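Local atomic coordinates of prophenoloxidase b (Marsupenaeus japonicus, PDB entry 3WKY), a protein that is the hemolymph-type precursor of a type 3 copper phenoloxidase, an enzyme that probably hydroxylates monophenols and oxidises o-diphenols at its dicopper centre. Residues A[186-190]-A[229-233]; A[322-326]-A[407-412]; A[493-499]-A[536-541]. The contacts are given in a common frame with arbitrary orientation. Residues are numbered along the deposited sequence.

Contact 1: residues A[186-190]-A[229-233]; sequences VSYWR and LVARY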
loop_
_atom_site.group_PDB
_atom_site.type_symbol
_atom_site.label_atom_id
_atom_site.label_comp_id
_atom_site.label_asym_id
_atom_site.label_seq_id
_atom_site.Cartn_x
_atom_site.Cartn_y
_atom_site.Cartn_z
ATOM N N VAL A 186 -28.767 4.401 14.888
ATOM C CA VAL A 186 -28.921 3.760 16.196
ATOM C C VAL A 186 -28.359 4.648 17.320
ATOM O O VAL A 186 -28.199 4.224 18.467
ATOM C CB VAL A 186 -28.422 2.257 16.164
ATOM C CG1 VAL A 186 -26.961 2.143 15.807
ATOM C CG2 VAL A 186 -28.756 1.480 17.445
ATOM N N SER A 187 -28.112 5.915 16.999
ATOM C CA SER A 187 -27.601 6.845 17.998
ATOM C C SER A 187 -28.600 7.087 19.138
ATOM O O SER A 187 -28.189 7.321 20.270
ATOM C CB SER A 187 -27.152 8.173 17.368
ATOM O OG SER A 187 -28.253 8.951 16.942
ATOM N N TYR A 188 -29.904 7.013 18.858
ATOM C CA TYR A 188 -30.890 7.197 19.937
ATOM C C TYR A 188 -30.677 6.187 21.070
ATOM O O TYR A 188 -30.922 6.483 22.244
ATOM C CB TYR A 188 -32.337 7.094 19.419
ATOM C CG TYR A 188 -32.696 5.696 19.008
ATOM C CD1 TYR A 188 -32.430 5.252 17.725
ATOM C CD2 TYR A 188 -33.285 4.806 19.909
ATOM C CE1 TYR A 188 -32.730 3.978 17.347
ATOM C CE2 TYR A 188 -33.595 3.523 19.530
ATOM C CZ TYR A 188 -33.316 3.119 18.246
ATOM O OH TYR A 188 -33.609 1.844 17.848
ATOM N N TRP A 189 -30.215 4.992 20.711
ATOM C CA TRP A 189 -30.051 3.906 21.666
ATOM C C TRP A 189 -28.698 4.033 22.358
ATOM O O TRP A 189 -28.622 3.993 23.588
ATOM C CB TRP A 189 -30.193 2.571 20.931
ATOM C CG TRP A 189 -30.514 1.333 21.758
ATOM C CD1 TRP A 189 -31.763 0.854 22.075
ATOM C CD2 TRP A 189 -29.575 0.389 22.303
ATOM N NE1 TRP A 189 -31.651 -0.323 22.794
ATOM C CE2 TRP A 189 -30.321 -0.625 22.954
ATOM C CE3 TRP A 189 -28.173 0.302 22.304
ATOM C CZ2 TRP A 189 -29.711 -1.708 23.607
ATOM C CZ3 TRP A 189 -27.569 -0.764 22.953
ATOM C CH2 TRP A 189 -28.337 -1.765 23.581
ATOM N N ARG A 190 -27.627 4.218 21.581
ATOM C CA ARG A 190 -26.301 4.380 22.170
ATOM C C ARG A 190 -26.227 5.604 23.096
ATOM O O ARG A 190 -25.519 5.589 24.105
ATOM C CB ARG A 190 -25.223 4.508 21.070
ATOM C CG ARG A 190 -24.983 3.230 20.249
ATOM C CD ARG A 190 -23.619 3.332 19.525
ATOM N NE ARG A 190 -23.614 4.567 18.740
ATOM C CZ ARG A 190 -23.918 4.632 17.444
ATOM N NH1 ARG A 190 -24.159 3.527 16.743
ATOM N NH2 ARG A 190 -23.942 5.809 16.833
ATOM N N LEU A 229 -25.317 -6.500 26.731
ATOM C CA LEU A 229 -25.289 -5.173 26.134
ATOM C C LEU A 229 -25.019 -5.238 24.615
ATOM O O LEU A 229 -25.720 -4.601 23.822
ATOM C CB LEU A 229 -24.230 -4.328 26.862
ATOM C CG LEU A 229 -23.926 -2.899 26.419
ATOM C CD1 LEU A 229 -25.203 -2.074 26.286
ATOM C CD2 LEU A 229 -22.997 -2.291 27.456
ATOM N N VAL A 230 -24.007 -6.003 24.218
ATOM C CA VAL A 230 -23.714 -6.226 22.797
ATOM C C VAL A 230 -24.850 -6.949 22.058
ATOM O O VAL A 230 -25.232 -6.560 20.948
ATOM C CB VAL A 230 -22.396 -7.015 22.630
ATOM C CG1 VAL A 230 -22.185 -7.403 21.150
ATOM C CG2 VAL A 230 -21.210 -6.172 23.143
ATOM N N ALA A 231 -25.400 -7.993 22.672
ATOM C CA ALA A 231 -26.486 -8.746 22.035
ATOM C C ALA A 231 -27.689 -7.845 21.763
ATOM O O ALA A 231 -28.252 -7.862 20.670
ATOM C CB ALA A 231 -26.898 -9.934 22.899
ATOM N N ARG A 232 -28.079 -7.050 22.755
ATOM C CA ARG A 232 -29.238 -6.175 22.590
ATOM C C ARG A 232 -28.978 -5.073 21.571
ATOM O O ARG A 232 -29.870 -4.687 20.821
ATOM C CB ARG A 232 -29.707 -5.615 23.943
ATOM C CG ARG A 232 -30.534 -6.669 24.723
ATOM C CD ARG A 232 -30.761 -6.274 26.167
ATOM N NE ARG A 232 -31.597 -7.282 26.827
ATOM C CZ ARG A 232 -32.922 -7.225 26.896
ATOM N NH1 ARG A 232 -33.582 -6.208 26.351
ATOM N NH2 ARG A 232 -33.590 -8.200 27.511
ATOM N N TYR A 233 -27.745 -4.591 21.518
ATOM C CA TYR A 233 -27.381 -3.626 20.500
ATOM C C TYR A 233 -27.596 -4.214 19.117
ATOM O O TYR A 233 -28.168 -3.561 18.238
ATOM C CB TYR A 233 -25.924 -3.255 20.675
ATOM C CG TYR A 233 -25.382 -2.224 19.707
ATOM C CD1 TYR A 233 -25.906 -0.930 19.658
ATOM C CD2 TYR A 233 -24.304 -2.534 18.879
ATOM C CE1 TYR A 233 -25.364 0.040 18.793
ATOM C CE2 TYR A 233 -23.761 -1.579 18.007
ATOM C CZ TYR A 233 -24.295 -0.298 17.977
ATOM O OH TYR A 233 -23.750 0.651 17.133
#
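Two aromatic residues, Trp189 and Tyr233, account for most of the 277 Å² buried here between a single-turn helix and a middle turn of helix 218-239. Val186 occupies the N-cap position of the short helix, its O accepting from Arg190 N at 3.2 Å. Trp189 adopts the t rotamer (chi1 -160°, chi2 90°), which carries its six-membered ring onto the backbone of the long helix: Trp189 CH2 lies 3.5 Å from Tyr233 N, and Tyr233 CA sits 4.1 Å from the ring centroid, 30° off the normal, an off-centre CH-pi contact. The same ring reaches CB of Arg232 (CZ2, 3.9 Å) and CD1 of Leu229 (CH2, 4.2 Å). Tyr233 is also t at chi1, so its ring runs back toward the short helix; the two rings pair obliquely, planes at 39° and centroids 5.8 Å apart. Beyond the tryptophan, Val186 CG2 touches Tyr233 CE1 at 3.9 Å. Arg190, with chi1 m, chi2 t and chi3 m, folds its guanidinium round to donate from NH1 to Tyr233 OH (2.9 Å, 151°), with the hydroxyl oxygen near the guanidinium plane; NE and NH2 are held by the carbonyls of Arg389 and Glu183. The contact lies in the copper-containing domain. The side chain of Leu229 lies about 6 Å from the Cu2-O2 cluster, and Phe394 of helix 391-409 stacks on Tyr233. On another flank, the extended Arg232 leads away to Thr528 and Glu529 of strand 528-534 and forms a cation-pi pair with Trp574, joining helix 218-239 to the Ig-like region.

Contact 2: residues A[322-326]-A[407-412]; sequences RLTDN and YKLTQP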
loop_
_atom_site.group_PDB
_atom_site.type_symbol
_atom_site.label_atom_id
_atom_site.label_comp_id
_atom_site.label_asym_id
_atom_site.label_seq_id
_atom_site.Cartn_x
_atom_site.Cartn_y
_atom_site.Cartn_z
ATOM N N ARG A 322 -6.144 -24.120 36.328
ATOM C CA ARG A 322 -7.072 -24.695 35.367
ATOM C C ARG A 322 -8.255 -23.773 35.086
ATOM O O ARG A 322 -8.782 -23.132 35.999
ATOM C CB ARG A 322 -7.594 -26.042 35.885
ATOM C CG ARG A 322 -8.716 -26.622 35.069
ATOM C CD ARG A 322 -9.065 -28.049 35.510
ATOM N NE ARG A 322 -9.961 -28.070 36.662
ATOM C CZ ARG A 322 -10.689 -29.128 37.006
ATOM N NH1 ARG A 322 -10.623 -30.240 36.284
ATOM N NH2 ARG A 322 -11.488 -29.071 38.059
ATOM N N LEU A 323 -8.667 -23.713 33.818
ATOM C CA LEU A 323 -9.867 -22.996 33.402
ATOM C C LEU A 323 -10.985 -23.992 33.140
ATOM O O LEU A 323 -10.881 -24.837 32.249
ATOM C CB LEU A 323 -9.611 -22.214 32.101
ATOM C CG LEU A 323 -8.575 -21.099 32.164
ATOM C CD1 LEU A 323 -8.402 -20.497 30.750
ATOM C CD2 LEU A 323 -9.008 -20.018 33.153
ATOM N N THR A 324 -12.067 -23.905 33.908
ATOM C CA THR A 324 -13.210 -24.786 33.651
ATOM C C THR A 324 -14.505 -24.150 34.132
ATOM O O THR A 324 -14.516 -23.485 35.170
ATOM C CB THR A 324 -13.016 -26.183 34.323
ATOM O OG1 THR A 324 -14.129 -27.024 34.008
ATOM C CG2 THR A 324 -12.899 -26.058 35.845
ATOM N N ASP A 325 -15.588 -24.331 33.375
ATOM C CA ASP A 325 -16.896 -23.882 33.835
ATOM C C ASP A 325 -17.674 -25.055 34.450
ATOM O O ASP A 325 -18.871 -24.938 34.714
ATOM C CB ASP A 325 -17.707 -23.228 32.710
ATOM C CG ASP A 325 -17.254 -21.791 32.403
ATOM O OD1 ASP A 325 -16.217 -21.351 32.948
ATOM O OD2 ASP A 325 -17.939 -21.106 31.613
ATOM N N ASN A 326 -16.973 -26.174 34.645
ATOM C CA ASN A 326 -17.455 -27.304 35.463
ATOM C C ASN A 326 -16.538 -27.414 36.693
ATOM O O ASN A 326 -15.816 -28.401 36.837
ATOM C CB ASN A 326 -17.337 -28.638 34.703
ATOM C CG ASN A 326 -18.353 -28.807 33.565
ATOM O OD1 ASN A 326 -19.444 -28.238 33.570
ATOM N ND2 ASN A 326 -17.992 -29.645 32.594
ATOM N N TYR A 407 -13.384 -18.634 24.731
ATOM C CA TYR A 407 -13.234 -19.454 25.916
ATOM C C TYR A 407 -14.450 -20.393 26.077
ATOM O O TYR A 407 -14.283 -21.601 26.319
ATOM C CB TYR A 407 -13.000 -18.616 27.186
ATOM C CG TYR A 407 -13.255 -19.499 28.389
ATOM C CD1 TYR A 407 -12.311 -20.442 28.787
ATOM C CD2 TYR A 407 -14.478 -19.464 29.061
ATOM C CE1 TYR A 407 -12.580 -21.313 29.862
ATOM C CE2 TYR A 407 -14.741 -20.318 30.121
ATOM C CZ TYR A 407 -13.791 -21.237 30.516
ATOM O OH TYR A 407 -14.057 -22.099 31.573
ATOM N N LYS A 408 -15.663 -19.861 25.940
ATOM C CA LYS A 408 -16.845 -20.727 26.118
ATOM C C LYS A 408 -16.805 -21.947 25.203
ATOM O O LYS A 408 -17.176 -23.048 25.609
ATOM C CB LYS A 408 -18.156 -19.961 25.914
ATOM C CG LYS A 408 -18.471 -18.932 27.006
ATOM C CD LYS A 408 -18.827 -19.620 28.336
ATOM C CE LYS A 408 -19.333 -18.592 29.367
ATOM N NZ LYS A 408 -19.811 -19.281 30.627
ATOM N N LEU A 409 -16.349 -21.757 23.967
ATOM C CA LEU A 409 -16.298 -22.865 23.013
ATOM C C LEU A 409 -15.334 -23.988 23.424
ATOM O O LEU A 409 -15.456 -25.126 22.949
ATOM C CB LEU A 409 -15.968 -22.355 21.603
ATOM C CG LEU A 409 -17.079 -21.575 20.895
ATOM C CD1 LEU A 409 -16.627 -21.151 19.494
ATOM C CD2 LEU A 409 -18.392 -22.380 20.834
ATOM N N THR A 410 -14.385 -23.690 24.307
ATOM C CA THR A 410 -13.465 -24.734 24.766
ATOM C C THR A 410 -14.126 -25.664 25.785
ATOM O O THR A 410 -13.568 -26.698 26.135
ATOM C CB THR A 410 -12.191 -24.174 25.417
ATOM O OG1 THR A 410 -12.534 -23.430 26.595
ATOM C CG2 THR A 410 -11.418 -23.274 24.433
ATOM N N GLN A 411 -15.298 -25.280 26.268
ATOM C CA GLN A 411 -15.959 -26.062 27.317
ATOM C C GLN A 411 -16.786 -27.188 26.728
ATOM O O GLN A 411 -17.379 -27.043 25.650
ATOM C CB GLN A 411 -16.813 -25.142 28.194
ATOM C CG GLN A 411 -15.950 -24.071 28.881
ATOM C CD GLN A 411 -14.810 -24.688 29.659
ATOM O OE1 GLN A 411 -15.037 -25.340 30.678
ATOM N NE2 GLN A 411 -13.570 -24.508 29.174
ATOM N N PRO A 412 -16.820 -28.331 27.428
ATOM C CA PRO A 412 -17.635 -29.443 26.917
ATOM C C PRO A 412 -19.110 -29.100 26.995
ATOM O O PRO A 412 -19.515 -28.355 27.893
ATOM C CB PRO A 412 -17.311 -30.601 27.879
ATOM C CG PRO A 412 -16.895 -29.948 29.151
ATOM C CD PRO A 412 -16.173 -28.641 28.717
HETATM O O HOH W 1 -10.727 -25.288 29.528
HETATM O O HOH W 2 -13.836 -27.659 31.285
#
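Residues 323-324 run extended (Thr324 phi/psi -153/142) before Asp325 (-98/10) bends the chain, while 407-412 leaves helical geometry and becomes extended at Gln411 and Pro412 (-86/144 and -68/149). The backbones come closest at Asp325 and Gln411, CA to CA 6.9 Å. Asp325 is the polar focus: its N donates to Gln411 OE1 (2.9 Å, 167°), its OD1 accepts from Tyr407 OH (2.7 Å), and its OD2 forms a salt bridge with Lys408 NZ (2.8 Å), a lysine also paired with Glu637. Two waters join the Gln411 amide to Leu323 O and Thr324 OG1, and Leu323 CB packs on Tyr407 CE1 at 3.8 Å. Asn326 ND2 lies 3.6 Å from Pro412 CG, while its OD1 binds Arg638. Thr324 OG1 accepts from Asn326 N (3.0 Å), closing an ST turn. The loop with its ST turn is thus pinned by side chains to the C-terminal end of helix 391-409, whose His397 lies at the dicopper site, and to the extended residues that follow.

Contact 3: residues A[493-499]-A[536-541]; sequences NPTSDFK and DPIAPG. With NAG (2-acetamido-2-deoxy-beta-D-glucopyranose), chain E.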
loop_
_atom_site.group_PDB
_atom_site.type_symbol
_atom_site.label_atom_id
_atom_site.label_comp_id
_atom_site.label_asym_id
_atom_site.label_seq_id
_atom_site.Cartn_x
_atom_site.Cartn_y
_atom_site.Cartn_z
ATOM N N ASN A 493 -45.612 -30.601 37.435
ATOM C CA ASN A 493 -44.786 -31.344 38.366
ATOM C C ASN A 493 -45.376 -32.743 38.438
ATOM O O ASN A 493 -46.436 -32.936 39.036
ATOM C CB ASN A 493 -44.818 -30.678 39.741
ATOM C CG ASN A 493 -44.076 -31.469 40.801
ATOM O OD1 ASN A 493 -43.511 -32.531 40.536
ATOM N ND2 ASN A 493 -44.066 -30.939 42.020
ATOM N N PRO A 494 -44.702 -33.716 37.807
ATOM C CA PRO A 494 -45.209 -35.091 37.764
ATOM C C PRO A 494 -44.783 -35.904 38.976
ATOM O O PRO A 494 -45.139 -37.075 39.068
ATOM C CB PRO A 494 -44.549 -35.659 36.509
ATOM C CG PRO A 494 -43.214 -34.938 36.451
ATOM C CD PRO A 494 -43.515 -33.532 36.944
ATOM N N THR A 495 -44.035 -35.303 39.893
ATOM C CA THR A 495 -43.558 -36.039 41.054
ATOM C C THR A 495 -44.595 -36.019 42.188
ATOM O O THR A 495 -45.671 -35.427 42.051
ATOM C CB THR A 495 -42.233 -35.496 41.575
ATOM O OG1 THR A 495 -42.467 -34.288 42.308
ATOM C CG2 THR A 495 -41.252 -35.225 40.401
ATOM N N SER A 496 -44.251 -36.644 43.310
ATOM C CA SER A 496 -45.188 -36.773 44.424
ATOM C C SER A 496 -44.927 -35.750 45.529
ATOM O O SER A 496 -45.593 -35.758 46.563
ATOM C CB SER A 496 -45.149 -38.191 45.000
ATOM O OG SER A 496 -43.903 -38.456 45.618
ATOM N N ASP A 497 -43.959 -34.865 45.317
ATOM C CA ASP A 497 -43.750 -33.820 46.308
ATOM C C ASP A 497 -43.585 -32.450 45.679
ATOM O O ASP A 497 -43.569 -32.313 44.453
ATOM C CB ASP A 497 -42.580 -34.144 47.241
ATOM C CG ASP A 497 -42.800 -33.619 48.657
ATOM O OD1 ASP A 497 -43.620 -32.689 48.841
ATOM O OD2 ASP A 497 -42.145 -34.133 49.587
ATOM N N PHE A 498 -43.539 -31.430 46.530
ATOM C CA PHE A 498 -43.384 -30.061 46.068
ATOM C C PHE A 498 -41.984 -29.915 45.492
ATOM O O PHE A 498 -41.034 -30.517 45.999
ATOM C CB PHE A 498 -43.573 -29.077 47.221
ATOM C CG PHE A 498 -45.009 -28.796 47.543
ATOM C CD1 PHE A 498 -45.757 -29.700 48.283
ATOM C CD2 PHE A 498 -45.617 -27.630 47.100
ATOM C CE1 PHE A 498 -47.086 -29.445 48.576
ATOM C CE2 PHE A 498 -46.948 -27.369 47.392
ATOM C CZ PHE A 498 -47.683 -28.282 48.131
ATOM N N LYS A 499 -41.854 -29.118 44.436
ATOM C CA LYS A 499 -40.554 -28.934 43.799
ATOM C C LYS A 499 -40.271 -27.449 43.637
ATOM O O LYS A 499 -41.162 -26.682 43.267
ATOM C CB LYS A 499 -40.525 -29.613 42.429
ATOM C CG LYS A 499 -40.586 -31.139 42.445
ATOM C CD LYS A 499 -39.306 -31.739 43.001
ATOM C CE LYS A 499 -39.340 -33.257 42.915
ATOM N NZ LYS A 499 -38.149 -33.867 43.562
ATOM N N ASP A 536 -42.120 -19.875 43.607
ATOM C CA ASP A 536 -42.608 -20.561 44.794
ATOM C C ASP A 536 -42.529 -22.054 44.495
ATOM O O ASP A 536 -42.557 -22.450 43.328
ATOM C CB ASP A 536 -44.062 -20.173 45.078
ATOM C CG ASP A 536 -44.223 -18.698 45.398
ATOM O OD1 ASP A 536 -43.339 -18.137 46.083
ATOM O OD2 ASP A 536 -45.235 -18.104 44.968
ATOM N N PRO A 537 -42.415 -22.889 45.540
ATOM C CA PRO A 537 -42.481 -24.344 45.348
ATOM C C PRO A 537 -43.699 -24.743 44.512
ATOM O O PRO A 537 -44.778 -24.170 44.685
ATOM C CB PRO A 537 -42.627 -24.872 46.775
ATOM C CG PRO A 537 -41.925 -23.854 47.612
ATOM C CD PRO A 537 -42.196 -22.525 46.953
ATOM N N ILE A 538 -43.515 -25.694 43.600
ATOM C CA ILE A 538 -44.580 -26.129 42.709
ATOM C C ILE A 538 -45.207 -27.405 43.275
ATOM O O ILE A 538 -44.507 -28.394 43.497
ATOM C CB ILE A 538 -44.023 -26.433 41.289
ATOM C CG1 ILE A 538 -43.231 -25.236 40.747
ATOM C CG2 ILE A 538 -45.140 -26.782 40.321
ATOM C CD1 ILE A 538 -44.086 -24.034 40.455
ATOM N N ALA A 539 -46.510 -27.368 43.526
ATOM C CA ALA A 539 -47.232 -28.544 44.018
ATOM C C ALA A 539 -47.288 -29.601 42.929
ATOM O O ALA A 539 -47.259 -29.268 41.738
ATOM C CB ALA A 539 -48.645 -28.158 44.433
ATOM N N PRO A 540 -47.390 -30.880 43.327
ATOM C CA PRO A 540 -47.645 -31.924 42.334
ATOM C C PRO A 540 -48.802 -31.510 41.438
ATOM O O PRO A 540 -49.779 -30.940 41.930
ATOM C CB PRO A 540 -48.030 -33.126 43.198
ATOM C CG PRO A 540 -47.205 -32.934 44.438
ATOM C CD PRO A 540 -47.188 -31.437 44.678
ATOM N N GLY A 541 -48.673 -31.749 40.136
ATOM C CA GLY A 541 -49.676 -31.314 39.183
ATOM C C GLY A 541 -49.295 -30.073 38.386
ATOM O O GLY A 541 -48.140 -29.632 38.377
HETATM C C1 NAG E . -35.580 -34.426 40.861
HETATM C C2 NAG E . -34.131 -34.556 40.360
HETATM C C3 NAG E . -33.091 -35.020 41.389
HETATM C C4 NAG E . -33.502 -34.831 42.844
HETATM C C5 NAG E . -34.948 -35.246 43.008
HETATM C C6 NAG E . -35.364 -35.204 44.476
HETATM C C7 NAG E . -34.179 -35.163 37.974
HETATM C C8 NAG E . -35.100 -35.984 37.119
HETATM N N2 NAG E . -34.091 -35.510 39.259
HETATM O O3 NAG E . -31.891 -34.312 41.168
HETATM O O4 NAG E . -32.688 -35.618 43.686
HETATM O O5 NAG E . -35.715 -34.332 42.267
HETATM O O6 NAG E . -35.088 -33.923 45.002
HETATM O O7 NAG E . -33.551 -34.232 37.468
#
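The backbone pairing is interrupted by an unequal excursion: the antiparallel hydrogen-bonded pairs Asn493-Gly541 and Lys499-Ile538 are six residues apart on one segment but three on the other, so residues 494-498 loop out. The first pair is tight and nearly linear, with Asn493 N to Gly541 O at 2.9 Å (178°) and Gly541 N to Asn493 O at 2.8 Å; the second joins Lys499 N to Ile538 O at 2.9 Å and Ile538 N to Lys499 O at 2.6 Å. Gly541 has phi/psi 103/-166, where a CB would jam against the preceding carbonyl. Asn493 braces the loop from inside: OD1 accepts from Thr495 N (2.9 Å), making an Asx turn, and from Thr495 OG1 (2.7 Å), while ND2 donates to Asp497 O (2.8 Å) and across to Ile538 O (3.0 Å). Outside, the Phe498 ring lies over the opposing chain, with Ala539 CA 3.9 Å from the ring centroid in a CH-pi contact and Pro540 CD over the same ring 4.2 Å from Phe498 CD1. Lys499 NZ turns away to hydrogen-bond O5 of the N-acetylglucosamine (2.8 Å) carried by Asn422. These are connecting loops of the Ig-like, E-set domain: the turn between strands 485-493 and 501-509 is stitched to that between 528-534 and 541-548 at its glycosylated surface.

The three contacts follow one another along the chain, neither nesting nor crossing. Contact 1 closes a 38-residue loop that holds helix 193-205 and the first half of helix 218-239, which supply His199, His203 and His226 to the dicopper site. Contact 2 then closes 80 residues, with helices 334-343 and 356-365 and most of 391-409, bringing in His357, His361 and His397. Contact 3 closes 36 residues of the Ig-like domain, including strands 501-509 and 528-534. Centres of contacts 1 and 2 are 29 Å apart, and contact 3 lies 41 and 34 Å from them. Helix 391-409 links contacts 1 and 2; strand 528-534 runs from Thr528 and Glu529, partners of Arg232, toward contact 3.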